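Local coordinates for protein putative cytochrome P450 120 (Synechocystis sp., PDB 2VE3) that binds heme and retinoic acid and, as a member of the cytochrome P450 family, probably acts as a monooxygenase, at residues Ala62-Gln73 with Pro377-Leu388. Residues are numbered along the deposited sequence; the frame is centred on the assembly and turned at random.
With HEM (protoporphyrin IX containing Fe), chain C.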
loop_
_atom_site.group_PDB
_atom_site.type_symbol
_atom_site.label_atom_id
_atom_site.label_comp_id
_atom_site.label_asym_id
_atom_site.label_seq_id
_atom_site.Cartn_x
_atom_site.Cartn_y
_atom_site.Cartn_z
ATOM N N ALA A 62 -3.455 -12.189 15.282
ATOM C CA ALA A 62 -2.187 -12.906 15.131
ATOM C C ALA A 62 -2.364 -14.373 14.696
ATOM O O ALA A 62 -1.698 -14.850 13.776
ATOM C CB ALA A 62 -1.377 -12.818 16.423
ATOM N N LEU A 63 -3.270 -15.079 15.352
ATOM C CA LEU A 63 -3.429 -16.510 15.114
ATOM C C LEU A 63 -4.026 -16.831 13.755
ATOM O O LEU A 63 -3.605 -17.785 13.110
ATOM C CB LEU A 63 -4.246 -17.172 16.226
ATOM C CG LEU A 63 -3.638 -17.314 17.629
ATOM C CD1 LEU A 63 -4.234 -18.529 18.271
ATOM C CD2 LEU A 63 -2.121 -17.443 17.621
ATOM N N ALA A 64 -5.008 -16.037 13.334
ATOM C CA ALA A 64 -5.604 -16.180 12.009
ATOM C C ALA A 64 -4.581 -15.836 10.917
ATOM O O ALA A 64 -4.552 -16.482 9.861
ATOM C CB ALA A 64 -6.844 -15.320 11.886
ATOM N N ASN A 65 -3.731 -14.844 11.198
ATOM C CA ASN A 65 -2.641 -14.459 10.297
ATOM C C ASN A 65 -1.568 -15.535 10.221
ATOM O O ASN A 65 -0.983 -15.765 9.167
ATOM C CB ASN A 65 -2.007 -13.121 10.707
ATOM C CG ASN A 65 -2.941 -11.948 10.517
ATOM O OD1 ASN A 65 -3.947 -12.049 9.821
ATOM N ND2 ASN A 65 -2.632 -10.838 11.166
ATOM N N ARG A 66 -1.310 -16.178 11.355
ATOM C CA ARG A 66 -0.397 -17.314 11.429
ATOM C C ARG A 66 -0.901 -18.458 10.539
ATOM O O ARG A 66 -0.195 -18.935 9.672
ATOM C CB ARG A 66 -0.246 -17.753 12.902
ATOM C CG ARG A 66 0.794 -18.834 13.157
ATOM C CD ARG A 66 0.782 -19.303 14.614
ATOM N NE ARG A 66 1.366 -18.322 15.544
ATOM C CZ ARG A 66 1.359 -18.444 16.875
ATOM N NH1 ARG A 66 0.802 -19.509 17.459
ATOM N NH2 ARG A 66 1.917 -17.504 17.629
ATOM N N PHE A 67 -2.143 -18.869 10.767
ATOM C CA PHE A 67 -2.858 -19.856 9.954
ATOM C C PHE A 67 -2.735 -19.609 8.431
ATOM O O PHE A 67 -2.377 -20.518 7.648
ATOM C CB PHE A 67 -4.327 -19.873 10.441
ATOM C CG PHE A 67 -5.307 -20.526 9.499
ATOM C CD1 PHE A 67 -5.270 -21.900 9.255
ATOM C CD2 PHE A 67 -6.293 -19.768 8.885
ATOM C CE1 PHE A 67 -6.187 -22.501 8.384
ATOM C CE2 PHE A 67 -7.218 -20.363 8.014
ATOM C CZ PHE A 67 -7.160 -21.735 7.766
ATOM N N LEU A 68 -3.014 -18.370 8.025
ATOM C CA LEU A 68 -3.003 -17.989 6.611
ATOM C C LEU A 68 -1.593 -17.946 6.018
ATOM O O LEU A 68 -1.431 -18.134 4.827
ATOM C CB LEU A 68 -3.733 -16.650 6.426
ATOM C CG LEU A 68 -4.203 -16.264 5.021
ATOM C CD1 LEU A 68 -5.413 -17.065 4.548
ATOM C CD2 LEU A 68 -4.528 -14.810 5.038
ATOM N N PHE A 69 -0.580 -17.719 6.853
ATOM C CA PHE A 69 0.803 -17.664 6.380
ATOM C C PHE A 69 1.621 -18.904 6.791
ATOM O O PHE A 69 2.845 -18.832 6.937
ATOM C CB PHE A 69 1.497 -16.366 6.832
ATOM C CG PHE A 69 0.737 -15.100 6.488
ATOM C CD1 PHE A 69 0.165 -14.921 5.227
ATOM C CD2 PHE A 69 0.627 -14.065 7.425
ATOM C CE1 PHE A 69 -0.530 -13.747 4.917
ATOM C CE2 PHE A 69 -0.070 -12.888 7.118
ATOM C CZ PHE A 69 -0.641 -12.736 5.859
ATOM N N THR A 70 0.930 -20.040 6.932
ATOM C CA THR A 70 1.551 -21.311 7.321
ATOM C C THR A 70 1.115 -22.430 6.376
ATOM O O THR A 70 -0.050 -22.482 5.972
ATOM C CB THR A 70 1.182 -21.686 8.788
ATOM O OG1 THR A 70 1.767 -20.729 9.683
ATOM C CG2 THR A 70 1.694 -23.084 9.159
ATOM N N LYS A 71 2.055 -23.314 6.018
ATOM C CA LYS A 71 1.788 -24.396 5.064
ATOM C C LYS A 71 0.938 -23.834 3.938
ATOM O O LYS A 71 -0.107 -24.394 3.577
ATOM C CB LYS A 71 1.086 -25.578 5.751
ATOM C CG LYS A 71 1.810 -26.102 6.986
ATOM C CD LYS A 71 0.964 -27.113 7.752
ATOM C CE LYS A 71 1.687 -27.614 8.998
ATOM N NZ LYS A 71 2.227 -26.500 9.861
ATOM N N GLU A 72 1.402 -22.707 3.407
ATOM C CA GLU A 72 0.632 -21.834 2.524
ATOM C C GLU A 72 0.502 -22.364 1.088
ATOM O O GLU A 72 -0.588 -22.365 0.503
ATOM C CB GLU A 72 1.314 -20.470 2.522
ATOM C CG GLU A 72 0.550 -19.370 1.858
ATOM C CD GLU A 72 1.271 -18.055 1.938
ATOM O OE1 GLU A 72 2.290 -17.994 2.657
ATOM O OE2 GLU A 72 0.819 -17.090 1.274
ATOM N N GLN A 73 1.631 -22.798 0.537
ATOM C CA GLN A 73 1.749 -23.370 -0.808
ATOM C C GLN A 73 0.714 -24.470 -1.124
ATOM O O GLN A 73 0.170 -24.530 -2.226
ATOM C CB GLN A 73 3.168 -23.936 -0.991
ATOM C CG GLN A 73 4.292 -23.171 -0.252
ATOM C CD GLN A 73 4.241 -23.326 1.274
ATOM O OE1 GLN A 73 3.693 -24.300 1.789
ATOM N NE2 GLN A 73 4.812 -22.365 1.994
ATOM N N PRO A 377 2.625 -11.785 20.026
ATOM C CA PRO A 377 2.787 -12.954 19.151
ATOM C C PRO A 377 3.239 -12.569 17.735
ATOM O O PRO A 377 3.118 -11.404 17.349
ATOM C CB PRO A 377 1.382 -13.575 19.121
ATOM C CG PRO A 377 0.462 -12.511 19.615
ATOM C CD PRO A 377 1.267 -11.714 20.595
ATOM N N PRO A 378 3.823 -13.518 16.984
ATOM C CA PRO A 378 4.105 -13.261 15.570
ATOM C C PRO A 378 2.850 -12.874 14.792
ATOM O O PRO A 378 1.755 -13.320 15.131
ATOM C CB PRO A 378 4.634 -14.609 15.064
ATOM C CG PRO A 378 5.214 -15.262 16.289
ATOM C CD PRO A 378 4.311 -14.846 17.416
ATOM N N PHE A 379 3.020 -12.035 13.772
ATOM C CA PHE A 379 1.923 -11.666 12.837
ATOM C C PHE A 379 0.871 -10.746 13.453
ATOM O O PHE A 379 -0.298 -10.748 13.049
ATOM C CB PHE A 379 1.276 -12.909 12.197
ATOM C CG PHE A 379 2.243 -13.771 11.423
ATOM C CD1 PHE A 379 2.827 -13.303 10.246
ATOM C CD2 PHE A 379 2.572 -15.048 11.872
ATOM C CE1 PHE A 379 3.728 -14.096 9.522
ATOM C CE2 PHE A 379 3.473 -15.861 11.150
ATOM C CZ PHE A 379 4.047 -15.376 9.977
ATOM N N ALA A 380 1.328 -9.936 14.403
ATOM C CA ALA A 380 0.495 -8.995 15.137
ATOM C C ALA A 380 0.504 -7.593 14.485
ATOM O O ALA A 380 -0.481 -6.841 14.539
ATOM C CB ALA A 380 0.984 -8.928 16.587
ATOM N N HIS A 381 1.638 -7.257 13.879
ATOM C CA HIS A 381 1.831 -6.030 13.131
ATOM C C HIS A 381 2.107 -6.501 11.702
ATOM O O HIS A 381 3.181 -7.015 11.395
ATOM C CB HIS A 381 3.011 -5.269 13.733
ATOM C CG HIS A 381 3.293 -3.941 13.098
ATOM N ND1 HIS A 381 2.467 -2.848 13.245
ATOM C CD2 HIS A 381 4.346 -3.515 12.365
ATOM C CE1 HIS A 381 2.979 -1.819 12.599
ATOM N NE2 HIS A 381 4.123 -2.196 12.062
ATOM N N VAL A 382 1.097 -6.379 10.844
ATOM C CA VAL A 382 1.179 -6.861 9.471
ATOM C C VAL A 382 0.763 -5.831 8.394
ATOM O O VAL A 382 -0.054 -6.154 7.522
ATOM C CB VAL A 382 0.393 -8.183 9.287
ATOM C CG1 VAL A 382 1.108 -9.344 10.011
ATOM C CG2 VAL A 382 -1.086 -8.043 9.728
ATOM N N PRO A 383 1.354 -4.621 8.424
ATOM C CA PRO A 383 1.043 -3.565 7.441
ATOM C C PRO A 383 1.505 -3.959 6.014
ATOM O O PRO A 383 0.945 -3.485 5.033
ATOM C CB PRO A 383 1.834 -2.354 7.959
ATOM C CG PRO A 383 2.999 -2.978 8.730
ATOM C CD PRO A 383 2.411 -4.198 9.374
ATOM N N PHE A 384 2.506 -4.839 5.925
ATOM C CA PHE A 384 3.030 -5.342 4.645
ATOM C C PHE A 384 2.658 -6.801 4.376
ATOM O O PHE A 384 3.219 -7.435 3.471
ATOM C CB PHE A 384 4.553 -5.170 4.578
ATOM C CG PHE A 384 5.009 -3.736 4.752
ATOM C CD1 PHE A 384 4.873 -2.806 3.710
ATOM C CD2 PHE A 384 5.542 -3.305 5.967
ATOM C CE1 PHE A 384 5.292 -1.483 3.865
ATOM C CE2 PHE A 384 5.965 -1.979 6.129
ATOM C CZ PHE A 384 5.838 -1.074 5.080
ATOM N N GLY A 385 1.719 -7.331 5.147
ATOM C CA GLY A 385 1.319 -8.724 5.022
ATOM C C GLY A 385 2.348 -9.670 5.625
ATOM O O GLY A 385 3.047 -9.329 6.596
ATOM N N GLY A 386 2.441 -10.861 5.054
ATOM C CA GLY A 386 3.421 -11.849 5.496
ATOM C C GLY A 386 3.387 -13.034 4.559
ATOM O O GLY A 386 2.655 -13.026 3.554
ATOM N N GLY A 387 4.181 -14.050 4.898
ATOM C CA GLY A 387 4.341 -15.266 4.086
ATOM C C GLY A 387 4.822 -15.049 2.658
ATOM O O GLY A 387 5.690 -14.220 2.402
ATOM N N LEU A 388 4.227 -15.792 1.727
ATOM C CA LEU A 388 4.646 -15.802 0.327
ATOM C C LEU A 388 4.393 -14.536 -0.495
ATOM O O LEU A 388 5.041 -14.331 -1.526
ATOM C CB LEU A 388 4.072 -17.041 -0.409
ATOM C CG LEU A 388 4.647 -18.439 -0.060
ATOM C CD1 LEU A 388 3.898 -19.538 -0.798
ATOM C CD2 LEU A 388 6.157 -18.560 -0.317
HETATM C CHA HEM C . 2.248 -6.779 -1.656
HETATM C CHB HEM C . 1.245 -3.385 1.677
HETATM C CHC HEM C . 4.118 -0.222 -0.648
HETATM C CHD HEM C . 4.681 -3.381 -4.250
HETATM C C1A HEM C . 1.724 -6.161 -0.528
HETATM C C2A HEM C . 0.850 -6.744 0.473
HETATM C C3A HEM C . 0.593 -5.800 1.400
HETATM C C4A HEM C . 1.271 -4.592 1.000
HETATM C CMA HEM C . -0.285 -5.923 2.659
HETATM C CAA HEM C . 0.364 -8.213 0.487
HETATM C CBA HEM C . -0.985 -8.398 -0.201
HETATM C CGA HEM C . -1.256 -9.886 -0.272
HETATM O O1A HEM C . -1.383 -10.510 0.822
HETATM O O2A HEM C . -1.345 -10.440 -1.407
HETATM C C1B HEM C . 1.967 -2.250 1.363
HETATM C C2B HEM C . 2.082 -1.043 2.171
HETATM C C3B HEM C . 2.886 -0.171 1.528
HETATM C C4B HEM C . 3.292 -0.799 0.298
HETATM C CMB HEM C . 1.392 -0.846 3.539
HETATM C CAB HEM C . 3.320 1.273 1.943
HETATM C CBB HEM C . 3.551 1.641 3.213
HETATM C C1C HEM C . 4.573 -0.801 -1.809
HETATM C C2C HEM C . 5.514 -0.224 -2.748
HETATM C C3C HEM C . 5.677 -1.096 -3.752
HETATM C C4C HEM C . 4.819 -2.249 -3.475
HETATM C CMC HEM C . 6.225 1.146 -2.571
HETATM C CAC HEM C . 6.618 -0.954 -4.983
HETATM C CBC HEM C . 6.384 -0.123 -6.005
HETATM C C1D HEM C . 4.010 -4.543 -3.928
HETATM C C2D HEM C . 3.807 -5.636 -4.842
HETATM C C3D HEM C . 3.042 -6.699 -4.046
HETATM C C4D HEM C . 2.885 -6.148 -2.713
HETATM C CMD HEM C . 4.263 -5.704 -6.322
HETATM C CAD HEM C . 2.555 -8.083 -4.532
HETATM C CBD HEM C . 3.469 -9.147 -3.927
HETATM C CGD HEM C . 3.062 -10.524 -4.395
HETATM O O1D HEM C . 3.871 -11.462 -4.184
HETATM O O2D HEM C . 1.951 -10.707 -4.976
HETATM N NA HEM C . 1.956 -4.854 -0.174
HETATM N NB HEM C . 2.705 -2.058 0.216
HETATM N NC HEM C . 4.157 -2.033 -2.283
HETATM N ND HEM C . 3.471 -4.879 -2.682
HETATM FE FE HEM C . 3.324 -3.511 -1.084
HETATM O O HOH W 1 1.134 -14.470 1.772
#
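The Phe69 ring lies with one face over the glycine-rich backbone of Gly386 and Gly387, and its edge meets CD1 of Phe379. This backbone belongs to the cytochrome P450 heme-binding loop, which leads to Cys391, by similarity the axial ligand of the iron. Gly386 CA sits 4.0 Å from the centroid of the Phe69 ring, almost on the ring normal, a CH-pi contact, while Gly386 O lies over the rim of the same face. The two phenylalanine rings meet obliquely, their planes at 52°; the Phe379 ring in turn has Asn65 O over one face. Phe69 CG stands anti to its carbonyl carbon (chi1 -52°), which carries the ring from the end of helix 62-68 onto the loop. Replacing Phe69 with alanine would probably open a gap over Gly386 and leave the Phe379 ring without its aromatic neighbour across the contact. Towards the start of the helix, Ala62 CB packs on Pro377 CG, and Asn65 ND2 donates an almost straight bond (172°) to Phe379 O at 3.0 Å. Past the helix, Glu72 reaches out extended beyond CG; a water links its OE2 to Gly386 O, and its OE1 accepts a hydrogen bond from Leu388 N at 3.1 Å, on the syn side but tilted out of the carboxylate plane.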